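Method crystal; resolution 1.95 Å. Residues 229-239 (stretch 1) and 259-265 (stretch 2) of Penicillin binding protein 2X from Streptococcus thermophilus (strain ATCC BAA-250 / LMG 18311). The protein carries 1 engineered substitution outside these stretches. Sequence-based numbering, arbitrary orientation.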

# COMPACT_ATOMS: atom_id res chain seq x y z
N PHE A 229 6.44 -15.76 4.84
CA PHE A 229 5.57 -16.90 4.96
C PHE A 229 4.39 -16.79 3.99
O PHE A 229 4.02 -17.78 3.35
CB PHE A 229 5.09 -17.01 6.41
CG PHE A 229 4.39 -18.26 6.73
CD1 PHE A 229 5.09 -19.36 7.17
CD2 PHE A 229 3.02 -18.33 6.62
CE1 PHE A 229 4.43 -20.53 7.48
CE2 PHE A 229 2.36 -19.49 6.91
CZ PHE A 229 3.06 -20.60 7.34
N LEU A 230 3.81 -15.59 3.85
CA LEU A 230 2.71 -15.37 2.92
C LEU A 230 3.11 -15.67 1.46
O LEU A 230 2.32 -16.25 0.70
CB LEU A 230 2.19 -13.92 3.00
CG LEU A 230 1.12 -13.53 1.99
CD1 LEU A 230 -0.11 -14.39 2.14
CD2 LEU A 230 0.76 -12.06 2.12
N GLU A 231 4.32 -15.24 1.07
CA GLU A 231 4.82 -15.45 -0.31
C GLU A 231 4.87 -16.95 -0.64
O GLU A 231 4.44 -17.37 -1.71
CB GLU A 231 6.22 -14.82 -0.52
CG GLU A 231 6.31 -13.30 -0.34
CD GLU A 231 5.76 -12.45 -1.50
OE1 GLU A 231 5.74 -12.93 -2.65
OE2 GLU A 231 5.39 -11.25 -1.28
N THR A 232 5.39 -17.74 0.28
CA THR A 232 5.46 -19.18 0.10
C THR A 232 4.07 -19.79 -0.06
O THR A 232 3.84 -20.58 -0.98
CB THR A 232 6.15 -19.84 1.30
OG1 THR A 232 7.43 -19.25 1.49
CG2 THR A 232 6.28 -21.34 1.12
N GLN A 233 3.13 -19.43 0.82
CA GLN A 233 1.78 -19.99 0.72
C GLN A 233 1.02 -19.50 -0.49
O GLN A 233 0.22 -20.25 -1.03
CB GLN A 233 0.96 -19.74 2.00
CG GLN A 233 1.59 -20.35 3.21
CD GLN A 233 1.86 -21.82 3.01
OE1 GLN A 233 2.99 -22.24 3.11
NE2 GLN A 233 0.83 -22.61 2.64
N MET A 234 1.29 -18.27 -0.93
CA MET A 234 0.66 -17.74 -2.11
C MET A 234 1.15 -18.48 -3.36
O MET A 234 0.37 -18.71 -4.27
CB MET A 234 0.92 -16.24 -2.26
CG MET A 234 -0.07 -15.58 -3.16
SD MET A 234 -1.74 -15.60 -2.43
CE MET A 234 -2.44 -14.49 -3.63
N ASP A 235 2.43 -18.83 -3.40
CA ASP A 235 2.96 -19.62 -4.53
C ASP A 235 2.23 -20.95 -4.61
O ASP A 235 1.87 -21.38 -5.70
CB ASP A 235 4.45 -19.91 -4.41
CG ASP A 235 5.31 -18.69 -4.64
OD1 ASP A 235 4.84 -17.66 -5.21
OD2 ASP A 235 6.48 -18.76 -4.25
N THR A 236 2.03 -21.59 -3.47
CA THR A 236 1.31 -22.88 -3.47
C THR A 236 -0.13 -22.71 -3.94
O THR A 236 -0.67 -23.56 -4.67
CB THR A 236 1.32 -23.53 -2.09
OG1 THR A 236 2.67 -23.62 -1.63
CG2 THR A 236 0.70 -24.96 -2.13
N PHE A 237 -0.76 -21.61 -3.53
CA PHE A 237 -2.14 -21.31 -3.88
C PHE A 237 -2.26 -21.12 -5.40
O PHE A 237 -3.21 -21.61 -6.02
CB PHE A 237 -2.60 -20.08 -3.07
CG PHE A 237 -4.02 -19.64 -3.33
CD1 PHE A 237 -5.10 -20.38 -2.86
CD2 PHE A 237 -4.27 -18.41 -3.94
CE1 PHE A 237 -6.40 -19.94 -3.06
CE2 PHE A 237 -5.57 -17.97 -4.13
CZ PHE A 237 -6.64 -18.73 -3.69
N MET A 238 -1.28 -20.44 -6.00
CA MET A 238 -1.27 -20.25 -7.45
C MET A 238 -1.05 -21.56 -8.20
O MET A 238 -1.61 -21.75 -9.27
CB MET A 238 -0.20 -19.25 -7.88
CG MET A 238 -0.40 -17.85 -7.35
SD MET A 238 -2.09 -17.26 -7.57
CE MET A 238 -2.19 -17.29 -9.36
N GLU A 239 -0.21 -22.44 -7.65
CA GLU A 239 0.00 -23.75 -8.27
C GLU A 239 -1.31 -24.53 -8.28
O GLU A 239 -1.65 -25.15 -9.26
CB GLU A 239 1.08 -24.54 -7.53
CG GLU A 239 2.45 -23.92 -7.67
CD GLU A 239 3.50 -24.53 -6.75
OE1 GLU A 239 3.17 -25.46 -5.96
OE2 GLU A 239 4.66 -24.06 -6.82
N LEU A 259 0.10 -5.64 7.53
CA LEU A 259 1.18 -6.49 8.03
C LEU A 259 1.83 -7.34 6.96
O LEU A 259 2.99 -7.72 7.09
CB LEU A 259 0.67 -7.37 9.16
CG LEU A 259 0.07 -6.59 10.34
CD1 LEU A 259 -0.50 -7.51 11.41
CD2 LEU A 259 1.12 -5.70 10.95
N ALA A 260 1.08 -7.66 5.91
CA ALA A 260 1.64 -8.37 4.80
C ALA A 260 0.77 -8.18 3.58
O ALA A 260 -0.46 -8.10 3.70
CB ALA A 260 1.78 -9.85 5.12
N THR A 261 1.37 -8.07 2.41
CA THR A 261 0.57 -7.88 1.20
C THR A 261 1.32 -8.40 -0.00
O THR A 261 2.51 -8.16 -0.14
CB THR A 261 0.14 -6.41 1.02
OG1 THR A 261 -0.79 -6.30 -0.06
CG2 THR A 261 1.32 -5.48 0.79
N THR A 262 0.63 -9.13 -0.86
CA THR A 262 1.26 -9.65 -2.04
C THR A 262 0.26 -9.86 -3.17
O THR A 262 -0.96 -9.88 -2.97
CB THR A 262 2.03 -10.97 -1.74
OG1 THR A 262 3.05 -11.18 -2.73
CG2 THR A 262 1.08 -12.16 -1.67
N GLN A 263 0.80 -9.99 -4.38
CA GLN A 263 -0.01 -10.28 -5.53
C GLN A 263 0.74 -11.20 -6.45
O GLN A 263 1.95 -11.31 -6.35
CB GLN A 263 -0.41 -9.01 -6.28
CG GLN A 263 0.67 -8.36 -7.11
CD GLN A 263 0.16 -7.07 -7.74
OE1 GLN A 263 -0.29 -6.16 -7.04
NE2 GLN A 263 0.21 -7.00 -9.06
N ARG A 264 -0.01 -11.86 -7.33
CA ARG A 264 0.52 -12.77 -8.30
C ARG A 264 -0.14 -12.43 -9.64
O ARG A 264 -1.30 -12.04 -9.65
CB ARG A 264 0.23 -14.22 -7.90
CG ARG A 264 0.98 -14.70 -6.65
CD ARG A 264 2.47 -14.82 -6.95
NE ARG A 264 3.26 -15.30 -5.82
CZ ARG A 264 3.68 -14.56 -4.78
NH1 ARG A 264 3.34 -13.28 -4.67
NH2 ARG A 264 4.42 -15.11 -3.82
N PRO A 265 0.59 -12.53 -10.75
CA PRO A 265 2.01 -12.92 -10.78
C PRO A 265 2.89 -11.82 -10.22
O PRO A 265 2.47 -10.67 -10.14
CB PRO A 265 2.29 -13.11 -12.29
CG PRO A 265 1.28 -12.24 -12.94
CD PRO A 265 0.05 -12.39 -12.10

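Arg264 is the centre of the contact. Its guanidinium forms salt bridges to two acids on the helix, Glu231 and Asp235. These residues lie one helical turn apart, so both carboxylates can reach the same group. Asp235 OD1 accepts from Arg264 NE and from Arg264 NH2, both at 2.9 Å. Glu231 OE1 accepts from Arg264 NH2 at 2.8 Å, and more weakly from Arg264 NH1 at 3.2 Å. Both acidic oxygens lie at the edge of the guanidinium, near its plane, where the N-H groups point.

The other carboxylate oxygen of Glu231 serves Thr262. Thr262 OG1 donates to Glu231 OE2 at 2.8 Å. Thr262 OG1 also accepts from Arg264 NH1 at 2.9 Å, which links the two strand residues to each other as well as to the acid. Arg264 NH1 also donates to the backbone, with Gln263 O at 2.9 Å. The arginine is bent, with chi1 and chi2 both m, and makes these bonds in that shape.

Apolar atoms pack beside this network. Met234 CB lies over one face of the guanidinium. The aliphatic part of Arg264 meets two methionines: its CG is 3.5 Å from Met238 CG and 3.7 Å from Met234 CG. Thr262 CG2 lies 3.8 Å from Leu230 CD2 and 3.9 Å from Met234 CG. Leu230 CD2 also touches Ala260 CB at 3.9 Å.

The backbone arrangement sets which strand side chains face the helix. Residues 229-239 are helical, and 259-264 form a strand running in roughly the same direction, at 31°. The axes approach to 8.8 Å, and side chains meet in the space between. Strand alternation points Ala260, Thr262 and Arg264 toward the helix, while Thr261 and Gln263 point away. The contact buries 447 Å² in total. A cis peptide bond precedes Pro265, just beyond the strand.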